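Local atomic coordinates of 1H-3-hydroxy-4-oxoquinoline 2,4-dioxygenase (Pseudomonas putida, PDB entry 3IBT), a protein that catalyses the cofactor-independent, ring-cleaving dioxygenation of 3-hydroxy-1H-quinolin-4-one to N-formylanthranilate and carbon monoxide during oxoquinoline degradation. Residues A[97-102]-A[187-192]; A[131-136]-A[180-185]; A[225-228]-A[233-236]. All coordinates share one frame; numbering follows the deposited sequence.

Interaction 1 of 3, residues A[97-102]-A[187-192]; sequences GCWVNI and ANYRTW
The indole of Trp99 carries Asn188 on one face and meets Tyr189 along its edge, a compact example of how one large ring can join two helices. CB of Asn188 makes a CH-pi contact 3.4 Å from the centroid of the Trp99 six-membered ring, almost straight above the ring centre. The carboxamide of Asn188 carries on over the pyrrole part, its plane 23° from that of the indole. At the edge the relation is T-shaped: CZ2 of Trp99 points into the face of the Tyr189 ring, 3.6 Å from CE1, with the planes at 76°. Trp192 closes the aromatic cluster from a third direction, its CD1 3.4 Å from Trp99 CZ3; these two rings are nearly parallel but slid apart and hardly overlap. With CG anti to its own carbonyl carbon (chi1 -59°), the Trp99 indole is directed across to helix 175-192. An alanine here would probably leave Asn188 CB without a ring face to rest on and Tyr189 without its edge partner, and open a gap between the helices. The hydroxyl of Tyr189 is hydrogen-bonded to the carbonyl of Leu122. The axes of the short helical segments 97-102 and 187-192 come no closer than 11.7 Å, with Trp99 spanning the distance, and helix 195-200 adds Pro195 and Arg198 against the Trp99 side chain while helix 70-83 contributes Ser70.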
ATOM      1  N   GLY A  97      -2.275   1.380  -2.154  1.00 71.78           N
ATOM      2  CA  GLY A  97      -2.588  -0.039  -1.997  1.00 70.71           C
ATOM      3  C   GLY A  97      -3.646  -0.220  -0.913  1.00 70.72           C
ATOM      4  O   GLY A  97      -4.385  -1.189  -0.919  1.00 70.87           O
ATOM      5  N   CYS A  98      -3.742   0.725   0.008  1.00 69.77           N
ATOM      6  CA  CYS A  98      -4.690   0.634   1.086  1.00 70.02           C
ATOM      7  C   CYS A  98      -6.160   0.619   0.675  1.00 69.71           C
ATOM      8  O   CYS A  98      -6.946  -0.181   1.226  1.00 69.99           O
ATOM      9  CB  CYS A  98      -4.428   1.776   2.039  1.00 70.98           C
ATOM     10  SG  CYS A  98      -2.659   1.785   2.558  1.00 75.32           S
ATOM     11  N   TRP A  99      -6.542   1.499  -0.260  1.00 68.55           N
ATOM     12  CA  TRP A  99      -7.844   1.400  -0.916  1.00 67.66           C
ATOM     13  C   TRP A  99      -8.178  -0.084  -1.237  1.00 68.28           C
ATOM     14  O   TRP A  99      -9.297  -0.528  -0.966  1.00 68.83           O
ATOM     15  CB  TRP A  99      -7.899   2.205  -2.234  1.00 67.18           C
ATOM     16  CG  TRP A  99      -7.643   3.631  -2.116  1.00 65.90           C
ATOM     17  CD1 TRP A  99      -6.490   4.293  -2.452  1.00 64.80           C
ATOM     18  CD2 TRP A  99      -8.556   4.616  -1.620  1.00 65.47           C
ATOM     19  NE1 TRP A  99      -6.628   5.631  -2.166  1.00 66.61           N
ATOM     20  CE2 TRP A  99      -7.878   5.858  -1.644  1.00 64.63           C
ATOM     21  CE3 TRP A  99      -9.867   4.562  -1.107  1.00 64.21           C
ATOM     22  CZ2 TRP A  99      -8.471   7.046  -1.204  1.00 63.80           C
ATOM     23  CZ3 TRP A  99     -10.466   5.761  -0.661  1.00 66.20           C
ATOM     24  CH2 TRP A  99      -9.763   6.982  -0.716  1.00 64.18           C
ATOM     25  N   VAL A 100      -7.231  -0.838  -1.814  1.00 67.48           N
ATOM     26  CA  VAL A 100      -7.429  -2.292  -2.053  1.00 67.65           C
ATOM     27  C   VAL A 100      -7.603  -3.104  -0.735  1.00 67.85           C
ATOM     28  O   VAL A 100      -8.541  -3.873  -0.573  1.00 67.25           O
ATOM     29  CB  VAL A 100      -6.249  -2.885  -2.909  1.00 67.46           C
ATOM     30  CG1 VAL A 100      -6.425  -4.368  -3.165  1.00 66.71           C
ATOM     31  CG2 VAL A 100      -6.054  -2.089  -4.219  1.00 66.90           C
ATOM     32  N   ASN A 101      -6.678  -2.907   0.196  1.00 68.46           N
ATOM     33  CA  ASN A 101      -6.750  -3.470   1.534  1.00 69.57           C
ATOM     34  C   ASN A 101      -8.148  -3.326   2.177  1.00 70.34           C
ATOM     35  O   ASN A 101      -8.789  -4.333   2.541  1.00 70.91           O
ATOM     36  CB  ASN A 101      -5.687  -2.785   2.395  1.00 69.47           C
ATOM     37  CG  ASN A 101      -5.491  -3.450   3.736  1.00 71.16           C
ATOM     38  OD1 ASN A 101      -6.357  -4.199   4.217  1.00 73.37           O
ATOM     39  ND2 ASN A 101      -4.345  -3.173   4.368  1.00 69.81           N
ATOM     40  N   ILE A 102      -8.633  -2.086   2.287  1.00 70.02           N
ATOM     41  CA  ILE A 102      -9.920  -1.856   2.909  1.00 69.85           C
ATOM     42  C   ILE A 102     -11.072  -2.472   2.129  1.00 70.49           C
ATOM     43  O   ILE A 102     -12.065  -2.919   2.711  1.00 70.49           O
ATOM     44  CB  ILE A 102     -10.134  -0.371   3.189  1.00 69.45           C
ATOM     45  CG1 ILE A 102      -9.049   0.076   4.144  1.00 69.63           C
ATOM     46  CG2 ILE A 102     -11.461  -0.107   3.876  1.00 67.91           C
ATOM     47  CD1 ILE A 102      -9.021  -0.706   5.419  1.00 68.27           C
ATOM     48  N   ALA A 187      -9.821   8.930  -8.781  1.00 68.94           N
ATOM     49  CA  ALA A 187     -11.179   8.364  -8.649  1.00 69.41           C
ATOM     50  C   ALA A 187     -11.620   8.042  -7.170  1.00 69.78           C
ATOM     51  O   ALA A 187     -12.734   8.436  -6.734  1.00 70.35           O
ATOM     52  CB  ALA A 187     -11.330   7.159  -9.536  1.00 68.78           C
ATOM     53  N   ASN A 188     -10.751   7.373  -6.400  1.00 69.01           N
ATOM     54  CA  ASN A 188     -11.110   6.928  -5.058  1.00 68.11           C
ATOM     55  C   ASN A 188     -11.361   8.103  -4.120  1.00 68.11           C
ATOM     56  O   ASN A 188     -12.326   8.116  -3.349  1.00 67.84           O
ATOM     57  CB  ASN A 188     -10.030   6.028  -4.482  1.00 68.36           C
ATOM     58  CG  ASN A 188      -9.799   4.785  -5.301  1.00 66.70           C
ATOM     59  OD1 ASN A 188     -10.721   4.029  -5.542  1.00 67.89           O
ATOM     60  ND2 ASN A 188      -8.568   4.574  -5.736  1.00 63.03           N
ATOM     61  N   TYR A 189     -10.504   9.101  -4.185  1.00 67.79           N
ATOM     62  CA  TYR A 189     -10.764  10.277  -3.365  1.00 68.26           C
ATOM     63  C   TYR A 189     -12.122  10.905  -3.624  1.00 68.37           C
ATOM     64  O   TYR A 189     -12.803  11.296  -2.676  1.00 68.04           O
ATOM     65  CB  TYR A 189      -9.655  11.296  -3.505  1.00 67.86           C
ATOM     66  CG  TYR A 189      -8.486  10.917  -2.647  1.00 66.94           C
ATOM     67  CD1 TYR A 189      -7.499  10.094  -3.137  1.00 64.77           C
ATOM     68  CD2 TYR A 189      -8.399  11.352  -1.331  1.00 65.89           C
ATOM     69  CE1 TYR A 189      -6.445   9.741  -2.360  1.00 65.58           C
ATOM     70  CE2 TYR A 189      -7.339  11.003  -0.555  1.00 66.90           C
ATOM     71  CZ  TYR A 189      -6.368  10.189  -1.084  1.00 65.48           C
ATOM     72  OH  TYR A 189      -5.310   9.797  -0.321  1.00 67.94           O
ATOM     73  N   ARG A 190     -12.511  10.929  -4.906  1.00 68.73           N
ATOM     74  CA  ARG A 190     -13.765  11.517  -5.396  1.00 68.22           C
ATOM     75  C   ARG A 190     -14.936  10.699  -4.958  1.00 67.76           C
ATOM     76  O   ARG A 190     -16.012  11.214  -4.779  1.00 67.72           O
ATOM     77  CB  ARG A 190     -13.778  11.528  -6.915  1.00 68.39           C
ATOM     78  CG  ARG A 190     -12.652  12.303  -7.533  1.00 71.09           C
ATOM     79  CD  ARG A 190     -13.103  13.636  -8.192  1.00 75.54           C
ATOM     80  NE  ARG A 190     -12.023  14.166  -9.031  1.00 78.69           N
ATOM     81  CZ  ARG A 190     -11.584  13.593 -10.168  1.00 82.31           C
ATOM     82  NH1 ARG A 190     -12.118  12.450 -10.668  1.00 80.55           N
ATOM     83  NH2 ARG A 190     -10.587  14.174 -10.821  1.00 83.81           N
ATOM     84  N   THR A 191     -14.732   9.400  -4.807  1.00 67.72           N
ATOM     85  CA  THR A 191     -15.803   8.528  -4.366  1.00 67.14           C
ATOM     86  C   THR A 191     -16.056   8.665  -2.861  1.00 67.04           C
ATOM     87  O   THR A 191     -17.196   8.837  -2.427  1.00 65.98           O
ATOM     88  CB  THR A 191     -15.472   7.089  -4.779  1.00 67.21           C
ATOM     89  OG1 THR A 191     -15.358   7.066  -6.205  1.00 67.49           O
ATOM     90  CG2 THR A 191     -16.537   6.068  -4.309  1.00 66.12           C
ATOM     91  N   TRP A 192     -14.977   8.617  -2.083  1.00 67.69           N
ATOM     92  CA  TRP A 192     -15.067   8.398  -0.645  1.00 67.80           C
ATOM     93  C   TRP A 192     -14.797   9.654   0.116  1.00 68.46           C
ATOM     94  O   TRP A 192     -15.167   9.778   1.303  1.00 68.57           O
ATOM     95  CB  TRP A 192     -14.066   7.348  -0.238  1.00 68.02           C
ATOM     96  CG  TRP A 192     -14.318   6.021  -0.893  1.00 68.55           C
ATOM     97  CD1 TRP A 192     -13.628   5.476  -1.923  1.00 68.63           C
ATOM     98  CD2 TRP A 192     -15.355   5.088  -0.561  1.00 69.41           C
ATOM     99  NE1 TRP A 192     -14.180   4.255  -2.273  1.00 69.35           N
ATOM    100  CE2 TRP A 192     -15.237   3.995  -1.450  1.00 68.16           C
ATOM    101  CE3 TRP A 192     -16.379   5.074   0.407  1.00 70.46           C
ATOM    102  CZ2 TRP A 192     -16.084   2.898  -1.404  1.00 68.24           C
ATOM    103  CZ3 TRP A 192     -17.228   3.973   0.457  1.00 69.50           C
ATOM    104  CH2 TRP A 192     -17.074   2.898  -0.452  1.00 69.14           C
TER

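Interaction 2 of 3, residues A[131-136]-A[180-185]; sequences QQLAEG and RACREI
Leu133 and Cys182 bring two helices of the alpha/beta-hydrolase fold together, helices 127-135 and 175-192, both in the long, mainly helical excursion between sheet strands 115-119 and 207-212. Their CA atoms lie 5.3 Å apart, and such closeness is possible where small residues face the partner backbone. Cys182 illustrates the point from base to tip. Its CB rests 3.6 Å from the carbonyl O of Leu133, an oxygen that also accepts a hydrogen bond from Gln137. One bond further, SG stands anti to the carbonyl carbon of its own residue (chi1 -63°), which sends the sulfur toward the end of helix 127-135. There it lies 4.1 Å from CA of Gly136. Gly136 has no side chain to come between its CA and the sulfur. SG also has CD2 of Leu133 at 4.3 Å, a looser apolar contact. The leucine therefore meets Cys182 with both its backbone oxygen and one methyl, while its side chain also touches Phe149 of helix 142-154. One turn along the partner helix, Ile185 approaches the same leucine methyl, the two side chains crossing at about a right angle. Ile185 also touches His96, and its side chain is about 4 Å from that of Trp30, a probable substrate-binding residue, so this buried packing borders the probable substrate pocket. The leucine–isoleucine contact is made by single methyls, CD2 of Leu133 and CG2 of Ile185, 4.1 Å apart.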
ATOM      1  N   GLN A 131      -3.395  18.542  -7.470  1.00 67.31           N
ATOM      2  CA  GLN A 131      -2.655  18.999  -8.624  1.00 68.26           C
ATOM      3  C   GLN A 131      -1.772  17.912  -9.195  1.00 69.00           C
ATOM      4  O   GLN A 131      -1.781  17.662 -10.389  1.00 68.96           O
ATOM      5  CB  GLN A 131      -1.811  20.218  -8.296  1.00 68.19           C
ATOM      6  CG  GLN A 131      -1.362  20.980  -9.548  1.00 67.86           C
ATOM      7  CD  GLN A 131      -0.817  22.350  -9.227  1.00 67.56           C
ATOM      8  OE1 GLN A 131      -0.167  22.544  -8.188  1.00 66.95           O
ATOM      9  NE2 GLN A 131      -1.085  23.323 -10.110  1.00 68.46           N
ATOM     10  N   GLN A 132      -1.007  17.271  -8.325  1.00 70.59           N
ATOM     11  CA  GLN A 132      -0.026  16.280  -8.743  1.00 71.87           C
ATOM     12  C   GLN A 132      -0.715  15.079  -9.363  1.00 72.47           C
ATOM     13  O   GLN A 132      -0.144  14.401 -10.231  1.00 73.02           O
ATOM     14  CB  GLN A 132       0.818  15.821  -7.568  1.00 72.10           C
ATOM     15  CG  GLN A 132       1.361  16.920  -6.674  1.00 73.02           C
ATOM     16  CD  GLN A 132       2.265  16.342  -5.600  1.00 75.06           C
ATOM     17  OE1 GLN A 132       1.858  16.179  -4.448  1.00 76.09           O
ATOM     18  NE2 GLN A 132       3.484  15.970  -5.989  1.00 77.35           N
ATOM     19  N   LEU A 133      -1.943  14.823  -8.926  1.00 72.84           N
ATOM     20  CA  LEU A 133      -2.739  13.813  -9.576  1.00 73.32           C
ATOM     21  C   LEU A 133      -3.111  14.240 -11.001  1.00 74.06           C
ATOM     22  O   LEU A 133      -3.229  13.401 -11.923  1.00 75.28           O
ATOM     23  CB  LEU A 133      -3.958  13.475  -8.746  1.00 73.00           C
ATOM     24  CG  LEU A 133      -3.584  12.801  -7.433  1.00 73.62           C
ATOM     25  CD1 LEU A 133      -4.848  12.582  -6.670  1.00 75.67           C
ATOM     26  CD2 LEU A 133      -2.839  11.478  -7.623  1.00 72.96           C
ATOM     27  N   ALA A 134      -3.263  15.540 -11.216  1.00 74.00           N
ATOM     28  CA  ALA A 134      -3.530  16.019 -12.571  1.00 73.48           C
ATOM     29  C   ALA A 134      -2.236  16.052 -13.386  1.00 73.35           C
ATOM     30  O   ALA A 134      -2.187  15.487 -14.469  1.00 73.73           O
ATOM     31  CB  ALA A 134      -4.202  17.366 -12.539  1.00 73.39           C
ATOM     32  N   GLU A 135      -1.181  16.686 -12.868  1.00 73.21           N
ATOM     33  CA  GLU A 135       0.122  16.675 -13.551  1.00 73.06           C
ATOM     34  C   GLU A 135       0.401  15.254 -14.006  1.00 72.02           C
ATOM     35  O   GLU A 135       0.639  14.999 -15.184  1.00 71.45           O
ATOM     36  CB  GLU A 135       1.229  17.151 -12.615  1.00 73.36           C
ATOM     37  CG  GLU A 135       1.556  18.629 -12.740  1.00 76.22           C
ATOM     38  CD  GLU A 135       1.810  19.301 -11.377  1.00 80.19           C
ATOM     39  OE1 GLU A 135       2.343  18.637 -10.448  1.00 82.65           O
ATOM     40  OE2 GLU A 135       1.461  20.499 -11.224  1.00 81.36           O
ATOM     41  N   GLY A 136       0.307  14.342 -13.046  1.00 70.90           N
ATOM     42  CA  GLY A 136       0.397  12.927 -13.290  1.00 70.27           C
ATOM     43  C   GLY A 136      -0.235  12.301 -14.528  1.00 70.05           C
ATOM     44  O   GLY A 136       0.302  11.314 -15.028  1.00 70.47           O
ATOM     45  N   ARG A 180      -2.626   5.461 -15.173  1.00 70.23           N
ATOM     46  CA  ARG A 180      -3.726   4.691 -14.601  1.00 69.36           C
ATOM     47  C   ARG A 180      -3.796   4.958 -13.083  1.00 68.74           C
ATOM     48  O   ARG A 180      -4.877   5.160 -12.516  1.00 68.12           O
ATOM     49  CB  ARG A 180      -3.612   3.190 -14.915  1.00 68.93           C
ATOM     50  CG  ARG A 180      -4.664   2.352 -14.154  1.00 69.82           C
ATOM     51  CD  ARG A 180      -5.415   1.313 -14.971  1.00 72.46           C
ATOM     52  NE  ARG A 180      -4.529   0.232 -15.392  1.00 74.57           N
ATOM     53  CZ  ARG A 180      -3.934   0.170 -16.579  1.00 74.18           C
ATOM     54  NH1 ARG A 180      -3.127  -0.844 -16.858  1.00 75.21           N
ATOM     55  NH2 ARG A 180      -4.142   1.122 -17.483  1.00 73.10           N
ATOM     56  N   ALA A 181      -2.617   4.995 -12.468  1.00 68.19           N
ATOM     57  CA  ALA A 181      -2.472   5.141 -11.051  1.00 68.21           C
ATOM     58  C   ALA A 181      -3.139   6.433 -10.600  1.00 68.11           C
ATOM     59  O   ALA A 181      -3.862   6.483  -9.592  1.00 67.47           O
ATOM     60  CB  ALA A 181      -1.012   5.154 -10.706  1.00 68.63           C
ATOM     61  N   CYS A 182      -2.917   7.472 -11.386  1.00 67.96           N
ATOM     62  CA  CYS A 182      -3.452   8.766 -11.041  1.00 68.10           C
ATOM     63  C   CYS A 182      -4.948   8.836 -11.246  1.00 67.44           C
ATOM     64  O   CYS A 182      -5.667   9.307 -10.363  1.00 67.67           O
ATOM     65  CB  CYS A 182      -2.675   9.876 -11.731  1.00 67.94           C
ATOM     66  SG  CYS A 182      -0.971   9.806 -11.093  1.00 69.62           S
ATOM     67  N   ARG A 183      -5.426   8.295 -12.354  1.00 66.82           N
ATOM     68  CA  ARG A 183      -6.852   8.244 -12.577  1.00 66.53           C
ATOM     69  C   ARG A 183      -7.486   7.515 -11.416  1.00 65.93           C
ATOM     70  O   ARG A 183      -8.538   7.910 -10.888  1.00 65.58           O
ATOM     71  CB  ARG A 183      -7.174   7.435 -13.811  1.00 67.16           C
ATOM     72  CG  ARG A 183      -6.808   8.002 -15.137  1.00 68.25           C
ATOM     73  CD  ARG A 183      -7.618   7.216 -16.120  1.00 70.80           C
ATOM     74  NE  ARG A 183      -7.950   5.899 -15.538  1.00 71.10           N
ATOM     75  CZ  ARG A 183      -7.507   4.733 -16.029  1.00 71.53           C
ATOM     76  NH1 ARG A 183      -6.706   4.697 -17.132  1.00 72.22           N
ATOM     77  NH2 ARG A 183      -7.877   3.597 -15.423  1.00 70.91           N
ATOM     78  N   GLU A 184      -6.842   6.434 -11.016  1.00 65.40           N
ATOM     79  CA  GLU A 184      -7.464   5.587 -10.040  1.00 65.76           C
ATOM     80  C   GLU A 184      -7.466   6.156  -8.668  1.00 65.56           C
ATOM     81  O   GLU A 184      -8.494   6.105  -8.004  1.00 65.33           O
ATOM     82  CB  GLU A 184      -6.858   4.203 -10.049  1.00 66.06           C
ATOM     83  CG  GLU A 184      -7.235   3.493 -11.312  1.00 67.84           C
ATOM     84  CD  GLU A 184      -8.724   3.539 -11.547  1.00 70.19           C
ATOM     85  OE1 GLU A 184      -9.497   3.357 -10.574  1.00 71.12           O
ATOM     86  OE2 GLU A 184      -9.115   3.768 -12.708  1.00 73.19           O
ATOM     87  N   ILE A 185      -6.325   6.695  -8.250  1.00 65.69           N
ATOM     88  CA  ILE A 185      -6.208   7.283  -6.929  1.00 66.09           C
ATOM     89  C   ILE A 185      -7.182   8.454  -6.854  1.00 66.94           C
ATOM     90  O   ILE A 185      -7.988   8.586  -5.889  1.00 65.88           O
ATOM     91  CB  ILE A 185      -4.761   7.774  -6.651  1.00 66.63           C
ATOM     92  CG1 ILE A 185      -3.754   6.608  -6.629  1.00 65.72           C
ATOM     93  CG2 ILE A 185      -4.704   8.587  -5.330  1.00 65.85           C
ATOM     94  CD1 ILE A 185      -2.283   7.029  -6.667  1.00 65.07           C
TER

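Interaction 3 of 3, residues A[225-228]-A[233-236]; sequences LEFA and WFHP. Unlike the reference sequence in segment 225-228: Glu226 (reference Asp).
Within the beta-alpha-beta unit formed by strand 207-212, helix 218-230 and strand 234-238, Phe227 and Ala228 of the helix pack against Phe234 and Pro236 of the strand that follows. Here the helix and the strand that follows it meet through apolar and aromatic side chains, with four residues between the two segments. Phe227 has its CG anti to the backbone N (chi1 -166°), which extends the ring toward the start of the strand. Its edge faces Phe234 in a T-shaped pair, with centroids 5.4 Å apart and planes at 81°; the closest atoms are CD1 of Phe227 and CD2 of Phe234, at 3.7 Å. Further round the same edge, CE1 of Phe227 is 3.6 Å from CH2 of Trp233, so two neighbouring edge atoms serve two different aromatic partners. The methyl of Ala228 sits at the edge of the Phe234 ring and packs 3.7 Å from CD of Pro236. Leu225 adds a more peripheral touch, its CD1 4.2 Å from Pro236 CG. Beyond these segments, His231 stacks on Phe227, and Met199 of helix 195-200 meets both Trp233 and Phe234. Backbone hydrogen bonds of Trp233 with Ile208 and of His235 with His210 fasten the strand to its parallel neighbour, completing the beta-alpha-beta crossover at an outer strand of the alpha/beta-hydrolase sheet.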
ATOM      1  N   LEU A 225      -4.059  11.572  16.073  1.00 65.93           N
ATOM      2  CA  LEU A 225      -4.162  11.404  17.512  1.00 65.94           C
ATOM      3  C   LEU A 225      -5.569  11.675  17.933  1.00 65.67           C
ATOM      4  O   LEU A 225      -6.128  10.959  18.772  1.00 64.82           O
ATOM      5  CB  LEU A 225      -3.203  12.327  18.211  1.00 65.83           C
ATOM      6  CG  LEU A 225      -1.937  11.628  18.717  1.00 67.35           C
ATOM      7  CD1 LEU A 225      -1.481  10.387  17.863  1.00 68.46           C
ATOM      8  CD2 LEU A 225      -0.853  12.684  18.783  1.00 67.29           C
ATOM      9  N   GLU A 226      -6.160  12.651  17.245  1.00 66.34           N
ATOM     10  CA  GLU A 226      -7.535  13.076  17.500  1.00 67.33           C
ATOM     11  C   GLU A 226      -8.609  12.182  16.917  1.00 66.83           C
ATOM     12  O   GLU A 226      -9.583  11.899  17.592  1.00 66.77           O
ATOM     13  CB  GLU A 226      -7.752  14.527  17.084  1.00 67.94           C
ATOM     14  CG  GLU A 226      -7.168  15.532  18.079  1.00 70.00           C
ATOM     15  CD  GLU A 226      -7.244  16.917  17.500  1.00 76.06           C
ATOM     16  OE1 GLU A 226      -7.403  16.997  16.259  1.00 77.85           O
ATOM     17  OE2 GLU A 226      -7.190  17.932  18.261  1.00 82.11           O
ATOM     18  N   PHE A 227      -8.429  11.710  15.683  1.00 66.75           N
ATOM     19  CA  PHE A 227      -9.361  10.750  15.152  1.00 66.17           C
ATOM     20  C   PHE A 227      -9.438   9.555  16.052  1.00 66.91           C
ATOM     21  O   PHE A 227     -10.527   9.069  16.388  1.00 66.92           O
ATOM     22  CB  PHE A 227      -8.942  10.285  13.801  1.00 66.10           C
ATOM     23  CG  PHE A 227     -10.021   9.555  13.094  1.00 66.80           C
ATOM     24  CD1 PHE A 227      -9.903   8.174  12.837  1.00 67.89           C
ATOM     25  CD2 PHE A 227     -11.189  10.225  12.711  1.00 66.22           C
ATOM     26  CE1 PHE A 227     -10.935   7.488  12.186  1.00 67.27           C
ATOM     27  CE2 PHE A 227     -12.239   9.548  12.050  1.00 65.54           C
ATOM     28  CZ  PHE A 227     -12.110   8.187  11.792  1.00 67.29           C
ATOM     29  N   ALA A 228      -8.257   9.096  16.454  1.00 67.64           N
ATOM     30  CA  ALA A 228      -8.123   7.919  17.296  1.00 67.92           C
ATOM     31  C   ALA A 228      -8.762   8.099  18.678  1.00 68.44           C
ATOM     32  O   ALA A 228      -9.252   7.137  19.288  1.00 68.43           O
ATOM     33  CB  ALA A 228      -6.704   7.557  17.415  1.00 67.24           C
ATOM     34  N   TRP A 233     -11.231   1.870  16.915  1.00 71.19           N
ATOM     35  CA  TRP A 233     -10.792   0.902  15.932  1.00 70.86           C
ATOM     36  C   TRP A 233      -9.577   1.459  15.180  1.00 71.13           C
ATOM     37  O   TRP A 233      -9.047   0.771  14.271  1.00 72.00           O
ATOM     38  CB  TRP A 233     -11.934   0.573  14.957  1.00 70.26           C
ATOM     39  CG  TRP A 233     -12.561   1.781  14.350  1.00 69.48           C
ATOM     40  CD1 TRP A 233     -13.644   2.462  14.827  1.00 69.79           C
ATOM     41  CD2 TRP A 233     -12.145   2.476  13.167  1.00 69.32           C
ATOM     42  NE1 TRP A 233     -13.934   3.544  14.018  1.00 70.22           N
ATOM     43  CE2 TRP A 233     -13.027   3.580  12.993  1.00 69.07           C
ATOM     44  CE3 TRP A 233     -11.122   2.278  12.238  1.00 70.30           C
ATOM     45  CZ2 TRP A 233     -12.919   4.476  11.935  1.00 68.47           C
ATOM     46  CZ3 TRP A 233     -11.014   3.190  11.171  1.00 71.49           C
ATOM     47  CH2 TRP A 233     -11.922   4.266  11.030  1.00 69.37           C
ATOM     48  N   PHE A 234      -9.138   2.683  15.542  1.00 69.90           N
ATOM     49  CA  PHE A 234      -8.018   3.362  14.853  1.00 69.26           C
ATOM     50  C   PHE A 234      -6.784   3.537  15.763  1.00 69.47           C
ATOM     51  O   PHE A 234      -6.894   3.838  16.959  1.00 70.45           O
ATOM     52  CB  PHE A 234      -8.481   4.673  14.179  1.00 68.92           C
ATOM     53  CG  PHE A 234      -7.491   5.263  13.195  1.00 68.78           C
ATOM     54  CD1 PHE A 234      -7.319   4.726  11.935  1.00 69.59           C
ATOM     55  CD2 PHE A 234      -6.765   6.387  13.511  1.00 70.13           C
ATOM     56  CE1 PHE A 234      -6.385   5.263  11.031  1.00 69.56           C
ATOM     57  CE2 PHE A 234      -5.854   6.934  12.593  1.00 70.65           C
ATOM     58  CZ  PHE A 234      -5.662   6.368  11.364  1.00 67.25           C
ATOM     59  N   HIS A 235      -5.620   3.294  15.178  1.00 68.97           N
ATOM     60  CA  HIS A 235      -4.366   3.131  15.881  1.00 68.85           C
ATOM     61  C   HIS A 235      -3.240   3.673  14.987  1.00 68.47           C
ATOM     62  O   HIS A 235      -2.562   2.916  14.256  1.00 67.84           O
ATOM     63  CB  HIS A 235      -4.109   1.643  16.144  1.00 69.63           C
ATOM     64  CG  HIS A 235      -5.199   0.957  16.904  1.00 69.96           C
ATOM     65  ND1 HIS A 235      -5.433   1.191  18.239  1.00 74.08           N
ATOM     66  CD2 HIS A 235      -6.111   0.042  16.520  1.00 70.60           C
ATOM     67  CE1 HIS A 235      -6.451   0.458  18.647  1.00 72.43           C
ATOM     68  NE2 HIS A 235      -6.884  -0.243  17.617  1.00 72.43           N
ATOM     69  N   PRO A 236      -3.027   4.991  15.045  1.00 67.99           N
ATOM     70  CA  PRO A 236      -1.913   5.563  14.304  1.00 67.75           C
ATOM     71  C   PRO A 236      -0.580   5.174  14.985  1.00 68.65           C
ATOM     72  O   PRO A 236      -0.537   4.976  16.204  1.00 68.92           O
ATOM     73  CB  PRO A 236      -2.165   7.050  14.408  1.00 67.07           C
ATOM     74  CG  PRO A 236      -3.091   7.233  15.555  1.00 66.89           C
ATOM     75  CD  PRO A 236      -3.754   5.973  15.873  1.00 67.35           C
TER

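Following the chain from the N terminus, the first of these segments lies on helix 97-107, after strand 89-94, and interaction 1 closes only on reaching the end of helix 175-192, 85 residues on. Interaction 2 is nested inside that loop, joining residues 131-136 to an earlier part of the same helix; the centres of the two contacts are 13 Å apart. Helix 175-192 thus ties the helical excursion to a helix of the sheet-bearing core. Interaction 3 comes afterwards in series, a short local closure between helix 218-230 and the outer strand 234-238. Its nearest atoms are about 7 Å from interaction 1 and about 17 Å from interaction 2.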